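Local atomic coordinates of SAM-dependent methyltransferase (Exiguobacterium sibiricum 255-15, PDB entry 3D2L), a protein that probably transfers the methyl group of S-adenosylmethionine to an acceptor substrate not yet identified. Residues N108-E113 with H196-Y201; D87-L91 with Q118-S122; W23-V27 with T101-D105; L67-Q71 with D82-Q86. All coordinates share one frame; numbering follows the deposited sequence. Where two conformers were deposited one is given.

Contact 1. Residues N108-E113 with H196-Y201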
# COMPACT_ATOMS: atom_id res chain seq x y z
N ASN A 108 1.53 -0.98 6.49
CA ASN A 108 2.25 -0.33 7.58
C ASN A 108 1.58 0.88 8.25
O ASN A 108 2.03 1.32 9.31
CB ASN A 108 3.71 0.00 7.19
CG ASN A 108 4.57 -1.22 7.00
OD1 ASN A 108 5.07 -1.45 5.90
ND2 ASN A 108 4.66 -2.05 8.02
N TYR A 109 0.50 1.39 7.68
CA TYR A 109 -0.24 2.48 8.27
C TYR A 109 -1.07 2.01 9.46
O TYR A 109 -1.48 2.82 10.26
CB TYR A 109 -1.11 3.20 7.25
CG TYR A 109 -0.26 4.01 6.29
CD1 TYR A 109 0.28 5.24 6.65
CD2 TYR A 109 -0.08 3.57 4.99
CE1 TYR A 109 1.08 5.98 5.71
CE2 TYR A 109 0.70 4.27 4.09
CZ TYR A 109 1.27 5.46 4.45
OH TYR A 109 2.03 6.09 3.49
N LEU A 110 -1.27 0.69 9.60
CA LEU A 110 -1.98 0.15 10.74
C LEU A 110 -1.20 0.49 11.97
O LEU A 110 0.02 0.49 11.93
CB LEU A 110 -2.17 -1.35 10.63
CG LEU A 110 -3.06 -1.72 9.42
CD1 LEU A 110 -3.20 -3.25 9.25
CD2 LEU A 110 -4.41 -1.04 9.58
N GLN A 111 -1.90 0.72 13.07
CA GLN A 111 -1.22 1.19 14.27
C GLN A 111 -0.98 0.17 15.36
O GLN A 111 -0.06 0.35 16.15
CB GLN A 111 -2.00 2.39 14.83
CG GLN A 111 -2.02 3.55 13.82
CD GLN A 111 -2.49 4.87 14.41
OE1 GLN A 111 -2.95 4.93 15.58
NE2 GLN A 111 -2.41 5.93 13.61
N THR A 112 -1.79 -0.89 15.41
CA THR A 112 -1.67 -1.86 16.49
C THR A 112 -1.55 -3.26 15.92
O THR A 112 -1.74 -3.49 14.74
CB THR A 112 -2.89 -1.82 17.44
OG1 THR A 112 -4.09 -2.08 16.70
CG2 THR A 112 -3.03 -0.45 18.08
N GLU A 113 -1.17 -4.17 16.79
CA GLU A 113 -1.11 -5.58 16.46
C GLU A 113 -2.52 -6.07 16.14
O GLU A 113 -2.73 -6.78 15.15
CB GLU A 113 -0.45 -6.35 17.60
CG GLU A 113 1.00 -5.81 17.86
CD GLU A 113 1.77 -6.60 18.91
OE1 GLU A 113 1.42 -7.78 19.14
OE2 GLU A 113 2.74 -6.04 19.46
N HIS A 196 1.66 11.37 9.25
CA HIS A 196 1.37 9.99 8.93
C HIS A 196 2.20 9.12 9.84
O HIS A 196 3.34 9.45 10.16
CB HIS A 196 1.67 9.71 7.47
CG HIS A 196 0.83 10.55 6.53
ND1 HIS A 196 -0.47 10.23 6.22
CD2 HIS A 196 1.10 11.71 5.89
CE1 HIS A 196 -0.97 11.14 5.41
NE2 HIS A 196 -0.04 12.05 5.19
N HIS A 197 1.61 8.00 10.24
CA HIS A 197 2.23 7.07 11.16
C HIS A 197 2.37 5.72 10.49
O HIS A 197 1.41 5.20 9.93
CB HIS A 197 1.37 6.93 12.41
CG HIS A 197 1.23 8.22 13.16
ND1 HIS A 197 2.18 8.66 14.05
CD2 HIS A 197 0.29 9.20 13.08
CE1 HIS A 197 1.82 9.85 14.51
NE2 HIS A 197 0.68 10.20 13.94
N GLN A 198 3.55 5.13 10.60
CA GLN A 198 3.77 3.78 10.11
C GLN A 198 4.50 2.94 11.13
O GLN A 198 5.26 3.46 11.94
CB GLN A 198 4.50 3.78 8.79
CG GLN A 198 3.63 4.11 7.62
CD GLN A 198 4.38 3.92 6.32
OE1 GLN A 198 5.56 4.35 6.21
NE2 GLN A 198 3.73 3.28 5.33
N ARG A 199 4.21 1.64 11.10
CA ARG A 199 4.81 0.73 12.01
C ARG A 199 5.01 -0.62 11.32
O ARG A 199 4.19 -1.09 10.50
CB ARG A 199 3.93 0.58 13.28
CG ARG A 199 4.46 -0.37 14.31
CD ARG A 199 3.52 -0.42 15.48
NE ARG A 199 4.03 -1.31 16.51
CZ ARG A 199 3.38 -1.58 17.62
NH1 ARG A 199 2.21 -0.99 17.87
NH2 ARG A 199 3.92 -2.40 18.50
N THR A 200 6.14 -1.23 11.62
CA THR A 200 6.44 -2.52 11.09
C THR A 200 6.88 -3.46 12.20
O THR A 200 6.94 -3.08 13.40
CB THR A 200 7.42 -2.42 9.87
OG1 THR A 200 7.23 -3.56 9.03
CG2 THR A 200 8.91 -2.30 10.33
N TYR A 201 7.08 -4.71 11.80
CA TYR A 201 7.44 -5.82 12.65
C TYR A 201 8.45 -6.72 11.92
O TYR A 201 8.56 -6.67 10.66
CB TYR A 201 6.18 -6.66 12.98
CG TYR A 201 5.09 -5.85 13.65
CD1 TYR A 201 4.10 -5.21 12.88
CD2 TYR A 201 5.05 -5.70 15.03
CE1 TYR A 201 3.12 -4.44 13.48
CE2 TYR A 201 4.05 -4.97 15.64
CZ TYR A 201 3.10 -4.33 14.86
OH TYR A 201 2.10 -3.58 15.46
O HOH W 1 -1.87 5.30 10.87
O HOH W 2 0.58 -2.35 13.88
O HOH W 3 1.54 -1.56 11.28
O HOH W 4 -0.03 -3.04 19.48

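Contact 2. Residues D87-L91 with Q118-S122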
# COMPACT_ATOMS: atom_id res chain seq x y z
N ASP A 87 -12.45 0.54 5.22
CA ASP A 87 -11.29 0.36 6.08
C ASP A 87 -10.79 -1.08 5.83
O ASP A 87 -11.62 -2.00 5.82
CB ASP A 87 -11.82 0.53 7.51
CG ASP A 87 -10.74 0.52 8.55
OD1 ASP A 87 -9.70 -0.16 8.38
OD2 ASP A 87 -10.97 1.17 9.59
N MSE A 88 -9.47 -1.28 5.63
CA MSE A 88 -8.88 -2.64 5.37
C MSE A 88 -9.12 -3.59 6.50
O MSE A 88 -9.14 -4.79 6.29
CB MSE A 88 -7.38 -2.62 5.04
CG MSE A 88 -6.49 -2.01 6.09
SE MSE A 88 -4.66 -2.23 5.56
CE MSE A 88 -4.64 -0.93 3.93
N ARG A 89 -9.28 -3.10 7.72
CA ARG A 89 -9.64 -4.06 8.77
C ARG A 89 -11.04 -4.58 8.78
O ARG A 89 -11.34 -5.44 9.61
CB ARG A 89 -9.36 -3.63 10.17
CG ARG A 89 -9.34 -2.33 10.49
CD ARG A 89 -7.93 -1.95 10.82
NE ARG A 89 -8.10 -1.15 12.01
CZ ARG A 89 -8.27 0.17 12.05
NH1 ARG A 89 -8.23 0.90 10.95
NH2 ARG A 89 -8.45 0.75 13.25
N GLU A 90 -11.91 -4.04 7.94
CA GLU A 90 -13.28 -4.48 7.90
C GLU A 90 -13.76 -4.53 6.48
O GLU A 90 -14.81 -3.99 6.16
CB GLU A 90 -14.17 -3.58 8.79
CG GLU A 90 -13.94 -2.10 8.57
CD GLU A 90 -14.78 -1.18 9.46
OE1 GLU A 90 -14.96 -1.49 10.66
OE2 GLU A 90 -15.21 -0.11 8.95
N LEU A 91 -13.00 -5.19 5.61
CA LEU A 91 -13.40 -5.29 4.21
C LEU A 91 -14.68 -6.04 4.06
O LEU A 91 -14.95 -7.00 4.78
CB LEU A 91 -12.41 -6.06 3.36
CG LEU A 91 -11.03 -5.49 3.23
CD1 LEU A 91 -10.26 -6.49 2.37
CD2 LEU A 91 -11.14 -4.09 2.60
N GLN A 118 -6.99 -8.06 12.60
CA GLN A 118 -8.32 -7.75 12.04
C GLN A 118 -8.25 -7.71 10.54
O GLN A 118 -9.15 -8.20 9.83
CB GLN A 118 -8.81 -6.39 12.57
CG GLN A 118 -9.11 -6.40 14.05
CD GLN A 118 -9.15 -5.02 14.69
OE1 GLN A 118 -9.27 -4.00 14.01
NE2 GLN A 118 -9.07 -4.98 16.02
N THR A 119 -7.20 -7.07 10.02
CA THR A 119 -7.02 -7.02 8.55
C THR A 119 -6.88 -8.42 7.92
O THR A 119 -7.51 -8.74 6.89
CB THR A 119 -5.88 -6.07 8.17
OG1 THR A 119 -6.15 -4.77 8.73
CG2 THR A 119 -5.70 -5.95 6.65
N PHE A 120 -6.05 -9.25 8.53
CA PHE A 120 -5.85 -10.60 8.02
C PHE A 120 -7.09 -11.48 8.09
O PHE A 120 -7.37 -12.24 7.15
CB PHE A 120 -4.66 -11.29 8.69
CG PHE A 120 -3.33 -10.69 8.40
CD1 PHE A 120 -3.12 -9.80 7.33
CD2 PHE A 120 -2.23 -11.08 9.15
CE1 PHE A 120 -1.87 -9.28 7.09
CE2 PHE A 120 -0.96 -10.58 8.90
CZ PHE A 120 -0.77 -9.70 7.86
N ASP A 121 -7.82 -11.41 9.21
CA ASP A 121 -9.12 -12.09 9.33
C ASP A 121 -10.12 -11.63 8.28
O ASP A 121 -10.86 -12.45 7.74
CB ASP A 121 -9.72 -11.91 10.76
CG ASP A 121 -9.15 -12.87 11.77
OD1 ASP A 121 -8.30 -13.72 11.40
OD2 ASP A 121 -9.55 -12.77 12.96
N SER A 122 -10.16 -10.33 8.01
CA SER A 122 -11.05 -9.79 6.99
C SER A 122 -10.68 -10.33 5.60
O SER A 122 -11.57 -10.72 4.78
CB SER A 122 -10.93 -8.26 7.05
OG SER A 122 -11.51 -7.64 5.95
O HOH W 5 -8.67 -7.01 4.89
O HOH W 6 -14.11 -9.63 5.00

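Contact 3. Residues W23-V27 with T101-D105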
# COMPACT_ATOMS: atom_id res chain seq x y z
N TRP A 23 5.83 -3.58 -8.92
CA TRP A 23 4.89 -4.28 -8.03
C TRP A 23 3.93 -5.13 -8.85
O TRP A 23 3.62 -6.25 -8.48
CB TRP A 23 4.08 -3.31 -7.17
CG TRP A 23 4.75 -2.78 -5.96
CD1 TRP A 23 4.62 -3.24 -4.68
CD2 TRP A 23 5.63 -1.65 -5.89
NE1 TRP A 23 5.39 -2.50 -3.83
CE2 TRP A 23 5.99 -1.49 -4.54
CE3 TRP A 23 6.15 -0.75 -6.84
CZ2 TRP A 23 6.85 -0.48 -4.10
CZ3 TRP A 23 7.00 0.27 -6.40
CH2 TRP A 23 7.33 0.40 -5.05
N VAL A 24 3.47 -4.58 -9.97
CA VAL A 24 2.54 -5.27 -10.85
C VAL A 24 3.21 -6.50 -11.44
O VAL A 24 2.58 -7.57 -11.50
CB VAL A 24 2.01 -4.33 -11.97
CG1 VAL A 24 1.16 -5.09 -12.96
CG2 VAL A 24 1.23 -3.21 -11.34
N ALA A 25 4.48 -6.40 -11.84
CA ALA A 25 5.18 -7.55 -12.40
C ALA A 25 5.24 -8.68 -11.36
O ALA A 25 5.12 -9.85 -11.70
CB ALA A 25 6.59 -7.16 -12.93
N TRP A 26 5.36 -8.31 -10.09
CA TRP A 26 5.40 -9.27 -8.98
C TRP A 26 4.04 -9.95 -8.77
O TRP A 26 3.96 -11.16 -8.61
CB TRP A 26 5.87 -8.56 -7.70
CG TRP A 26 5.72 -9.37 -6.44
CD1 TRP A 26 6.33 -10.53 -6.16
CD2 TRP A 26 4.94 -9.04 -5.30
NE1 TRP A 26 5.95 -10.98 -4.93
CE2 TRP A 26 5.10 -10.08 -4.37
CE3 TRP A 26 4.11 -7.97 -4.97
CZ2 TRP A 26 4.49 -10.08 -3.11
CZ3 TRP A 26 3.48 -7.97 -3.71
CH2 TRP A 26 3.69 -9.03 -2.80
N VAL A 27 2.97 -9.17 -8.80
CA VAL A 27 1.62 -9.71 -8.66
C VAL A 27 1.41 -10.73 -9.80
O VAL A 27 0.90 -11.81 -9.57
CB VAL A 27 0.52 -8.60 -8.62
CG1 VAL A 27 -0.92 -9.22 -8.60
CG2 VAL A 27 0.71 -7.62 -7.40
N THR A 101 -4.54 -7.66 -2.68
CA THR A 101 -3.25 -7.03 -2.70
C THR A 101 -3.25 -5.82 -1.76
O THR A 101 -4.18 -5.01 -1.76
CB THR A 101 -2.78 -6.62 -4.14
OG1 THR A 101 -3.79 -5.80 -4.77
CG2 THR A 101 -2.54 -7.87 -4.97
N ILE A 102 -2.16 -5.69 -1.01
CA ILE A 102 -2.00 -4.56 -0.10
C ILE A 102 -0.59 -4.08 -0.34
O ILE A 102 0.37 -4.52 0.28
CB ILE A 102 -2.20 -4.93 1.38
CG1 ILE A 102 -3.39 -5.86 1.56
CG2 ILE A 102 -2.37 -3.67 2.18
CD1 ILE A 102 -3.71 -6.12 3.05
N LEU A 103 -0.49 -3.14 -1.26
CA LEU A 103 0.78 -2.76 -1.83
C LEU A 103 1.37 -1.46 -1.35
O LEU A 103 0.69 -0.61 -0.77
CB LEU A 103 0.61 -2.69 -3.36
CG LEU A 103 0.05 -3.91 -4.08
CD1 LEU A 103 -0.07 -3.58 -5.59
CD2 LEU A 103 0.90 -5.14 -3.85
N CYS A 104 2.69 -1.36 -1.59
CA CYS A 104 3.47 -0.16 -1.30
C CYS A 104 3.40 0.28 0.16
O CYS A 104 3.14 1.43 0.45
CB CYS A 104 3.04 0.96 -2.22
SG CYS A 104 3.05 0.42 -3.99
N ASP A 105 3.67 -0.66 1.05
CA ASP A 105 3.69 -0.41 2.50
C ASP A 105 2.40 0.18 3.09
O ASP A 105 2.39 0.72 4.21
CB ASP A 105 4.96 0.35 2.98
CG ASP A 105 5.18 1.69 2.27
OD1 ASP A 105 5.79 1.67 1.20
OD2 ASP A 105 4.80 2.75 2.81

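Contact 4. Residues L67-Q71 with D82-Q86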
# COMPACT_ATOMS: atom_id res chain seq x y z
N LEU A 67 -9.85 8.37 -3.64
CA LEU A 67 -10.68 7.52 -4.53
C LEU A 67 -11.35 8.31 -5.64
O LEU A 67 -11.58 7.78 -6.72
CB LEU A 67 -11.69 6.67 -3.73
CG LEU A 67 -11.06 5.66 -2.78
CD1 LEU A 67 -12.16 4.75 -2.17
CD2 LEU A 67 -9.98 4.83 -3.45
N GLU A 68 -11.62 9.59 -5.39
CA GLU A 68 -12.15 10.47 -6.42
C GLU A 68 -11.16 10.64 -7.57
O GLU A 68 -11.53 10.60 -8.73
CB GLU A 68 -12.52 11.82 -5.83
CG GLU A 68 -13.78 11.78 -5.00
CD GLU A 68 -14.04 13.08 -4.21
OE1 GLU A 68 -13.45 14.13 -4.56
OE2 GLU A 68 -14.83 13.02 -3.24
N ILE A 69 -9.89 10.85 -7.22
CA ILE A 69 -8.83 10.97 -8.23
C ILE A 69 -8.64 9.63 -8.94
O ILE A 69 -8.55 9.59 -10.15
CB ILE A 69 -7.51 11.39 -7.59
CG1 ILE A 69 -7.65 12.74 -6.85
CG2 ILE A 69 -6.43 11.48 -8.64
CD1 ILE A 69 -8.14 13.84 -7.65
N ALA A 70 -8.61 8.54 -8.18
CA ALA A 70 -8.52 7.17 -8.72
C ALA A 70 -9.58 6.96 -9.80
O ALA A 70 -9.28 6.55 -10.96
CB ALA A 70 -8.64 6.13 -7.59
N GLN A 71 -10.81 7.30 -9.46
CA GLN A 71 -11.94 7.13 -10.40
C GLN A 71 -11.82 7.99 -11.64
O GLN A 71 -12.06 7.52 -12.75
CB GLN A 71 -13.25 7.43 -9.69
CG GLN A 71 -14.47 7.37 -10.57
CD GLN A 71 -15.70 7.71 -9.81
OE1 GLN A 71 -15.85 7.28 -8.66
NE2 GLN A 71 -16.60 8.50 -10.41
N ASP A 82 -14.02 -0.46 -9.95
CA ASP A 82 -14.85 -0.01 -8.84
C ASP A 82 -13.93 0.37 -7.70
O ASP A 82 -13.11 -0.42 -7.34
CB ASP A 82 -15.71 -1.17 -8.35
CG ASP A 82 -16.85 -1.49 -9.27
OD1 ASP A 82 -17.51 -0.59 -9.81
OD2 ASP A 82 -17.10 -2.68 -9.43
N PHE A 83 -14.05 1.61 -7.20
CA PHE A 83 -13.37 2.09 -6.02
C PHE A 83 -14.44 2.34 -4.93
O PHE A 83 -15.48 3.03 -5.15
CB PHE A 83 -12.56 3.36 -6.32
CG PHE A 83 -11.39 3.16 -7.28
CD1 PHE A 83 -10.18 2.66 -6.82
CD2 PHE A 83 -11.50 3.50 -8.64
CE1 PHE A 83 -9.11 2.51 -7.66
CE2 PHE A 83 -10.46 3.34 -9.48
CZ PHE A 83 -9.23 2.83 -9.00
N TRP A 84 -14.22 1.76 -3.76
CA TRP A 84 -15.13 1.89 -2.65
C TRP A 84 -14.38 2.35 -1.42
O TRP A 84 -13.19 2.02 -1.28
CB TRP A 84 -15.81 0.56 -2.35
CG TRP A 84 -16.59 -0.04 -3.51
CD1 TRP A 84 -16.27 -1.16 -4.21
CD2 TRP A 84 -17.82 0.46 -4.08
NE1 TRP A 84 -17.24 -1.41 -5.16
CE2 TRP A 84 -18.18 -0.42 -5.11
CE3 TRP A 84 -18.62 1.59 -3.83
CZ2 TRP A 84 -19.33 -0.22 -5.89
CZ3 TRP A 84 -19.76 1.78 -4.59
CH2 TRP A 84 -20.10 0.88 -5.62
N VAL A 85 -15.07 3.13 -0.57
CA VAL A 85 -14.49 3.67 0.67
C VAL A 85 -14.70 2.62 1.75
O VAL A 85 -15.83 2.32 2.10
CB VAL A 85 -15.13 5.00 1.10
CG1 VAL A 85 -14.60 5.48 2.48
CG2 VAL A 85 -14.91 6.06 0.00
N GLN A 86 -13.62 2.02 2.21
CA GLN A 86 -13.70 1.00 3.24
C GLN A 86 -12.38 0.94 3.97
O GLN A 86 -11.35 1.21 3.41
CB GLN A 86 -13.96 -0.41 2.67
CG GLN A 86 -15.22 -0.63 1.87
CD GLN A 86 -15.43 -2.11 1.51
OE1 GLN A 86 -14.86 -3.00 2.12
NE2 GLN A 86 -16.27 -2.35 0.51
O HOH W 7 -15.08 4.13 -8.74

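Contact 1. Residues N108-E113 with H196-Y201
R199 and N108 exchange two hydrogen bonds across the contact. The backbone N of R199 donates to N108 O at 2.8 Å, in the carbonyl plane, and the amide of N108 returns the bond: its ND2 reaches R199 O at 2.7 Å, from above the plane of that carbonyl. CG of N108 lies beside its own backbone N (chi1 -68°), which carries the amide alongside T200, while N108 OD1 and T200 OG1 both bond to the backbone of H138. R199 is stretched out from CG to NE, and this length brings NH1 to Q111 O at 3.1 Å, close to the guanidinium plane.

These bonds join two parts of the fold: the loop that leads from strand 97-102 into helix 113-126 of the methyltransferase domain, and the end of strand 189-199, an outermost strand of the separate four-stranded antiparallel sheet.

The charge pairing is loose. E113 OE2 stands 3.9 Å from R199 NH2, well out of the guanidinium plane, so the attraction is one of charges without a directed N-H. Over one face of that guanidinium sits Y201 OH.

Packing dominates at Y109. The chain of Q198 passes over one face of the phenol ring, with CG 3.9 Å from the centroid in a CH-pi contact; NE2 also lies above this face and bonds to D105. CB of H196 meets the same ring at its edge.

One water accepts from Q111 NE2 and donates to Y109 O at 2.6 Å and only weakly to H197 O; a second lies within hydrogen-bonding distance of L110 O and R199 O.

Contact 2. Residues D87-L91 with Q118-S122
A serine hydroxyl inside the helix serves as acceptor for a backbone N-H of the facing loop: in the conformer given, L91 N lies 2.9 Å from S122 OG, with a bent N-H...O angle of 131°. This is the one direct hydrogen bond between the segments. In that conformer OG stands anti to the S122 backbone N (chi1 167°), which brings it also to 3.2 Å from CB of L91. Water extends the link: one molecule donates to M88 O and T119 O and accepts from S122 OG, and another bridges L91 O to S122 O at 2.8 Å each.

The loop follows strand 82-85 of the Rossmann-like sheet and packs on helix 113-126. It is shaped by an Asx turn, in which D87 OD1 accepts from R89 N at 3.0 Å; the D87 carboxylate also forms a salt bridge with R89 NH1.

The rest of the interface is van der Waals contact. CG2 of T119 lies 4.0 Å from SE of selenomethionine M88, the two side chains crossing at a slant, while T119 OG1 bonds back to D115 O within its own helix. R89 and Q118 run side by side, their guanidinium and amide planes only 10° apart, and CB of R89 meets CB of Q118 at 3.7 Å.

Contact 3. Residues W23-V27 with T101-D105
Helix 20-30 covers one face of the mixed sheet of the Rossmann-like fold, and here it packs on the end of the central strand 97-102 and the turn that follows. The closest CA pairs, W23 with L103 at 7.6 Å and V27 with T101 at 8.1 Å, leave room for side chains between the backbones, and no hydrogen bond crosses.

The most directed contact is a sulfur-aromatic one. C104 SG lies over the face of the W23 indole, 3.7 Å from the centroid of the five-membered ring and 15° off its normal; the nearest ring atom, CE2, is 3.5 Å from SG. C104 has positive phi and psi (57° and 52°), a left-handed helical conformation, and its SG is anti to the carbonyl carbon, which together deliver the sulfur to the indole. The rotation of that indole has its own restraint, for NE1 bonds to D136 OD2, and the other oxygen of this carboxylate accepts from C104 N.

L103 fills the middle. Its CD2 meets CZ3 of W26 at 3.8 Å, in the plane of the ring at its edge, as the two side chains run past one another head to tail. One helical turn on from W23, CG2 of V27 meets CG2 of T101 at 4.1 Å, the side chains roughly perpendicular, while T101 OG1 is hydrogen-bonded to D39 OD1.

The interface is thus dispersive and buried, and W23 NE1, C104 N and T101 OG1 find partners in D136 and D39. D136 ties both partners of the sulfur-indole pair through one carboxylate, so ring and turn are probably fixed relative to each other.

Contact 4. Residues L67-Q71 with D82-Q86
Helix segment 67-71 and strand 82-85 run almost exactly antiparallel, their axes 174° apart in direction and 8.8 Å distant at closest approach. L67 and F83 form the nearest CA pair at 6.2 Å. No direct hydrogen bond crosses this gap, which side chains from both elements fill.

F83 is the main bridge from the strand. With CG beside its backbone N (chi1 -66°), the phenyl ring reaches toward the helix and presents a face to A70, whose CB stands 3.6 Å from the centroid and only 10° off the normal: a CH-pi contact centred on the ring. CE2 of the ring also lies near the A70 backbone carbonyl.

L67 divides its two methyls between different strand residues. CD2 packs against CD1 of F83 at 4.0 Å, approaching the ring obliquely, whereas CD1 reaches past it to touch W84 O and to meet CG2 of V85 at 3.7 Å. At the other end a water joins the segments, donating to Q71 OE1 and accepting from F83 N at 3.1 Å. T48 and L49 of helix 46-51 also touch the F83 side chain.

Strand 82-85 lies beside strand 56-61 and parallel to it, with backbone bonds from W84 to G59 and D61. The contact is therefore the helix-on-strand packing of a beta-alpha-beta crossover at the edge of the Rossmann-like sheet.

Overall arrangement
From the N terminus, W23-V27 comes first and awaits T101-D105, so contact 3 closes a long loop that holds strands 36-40, 56-61 and 82-85. Contact 4 is nested inside that loop and ties helix 64-76 to edge strand 82-85. D87-L91 also starts within it but finds its partner later, at Q118-S122, so contacts 2 and 3 cross; they touch through M88 and T119 on I102. Contact 1 opens after contact 3 has closed, crosses contact 2, and joins the Rossmann-like domain to the antiparallel sheet. L110 packs on M88, R89 and T119 of contact 2, while contacts 1 and 3 meet through Q198 and D105.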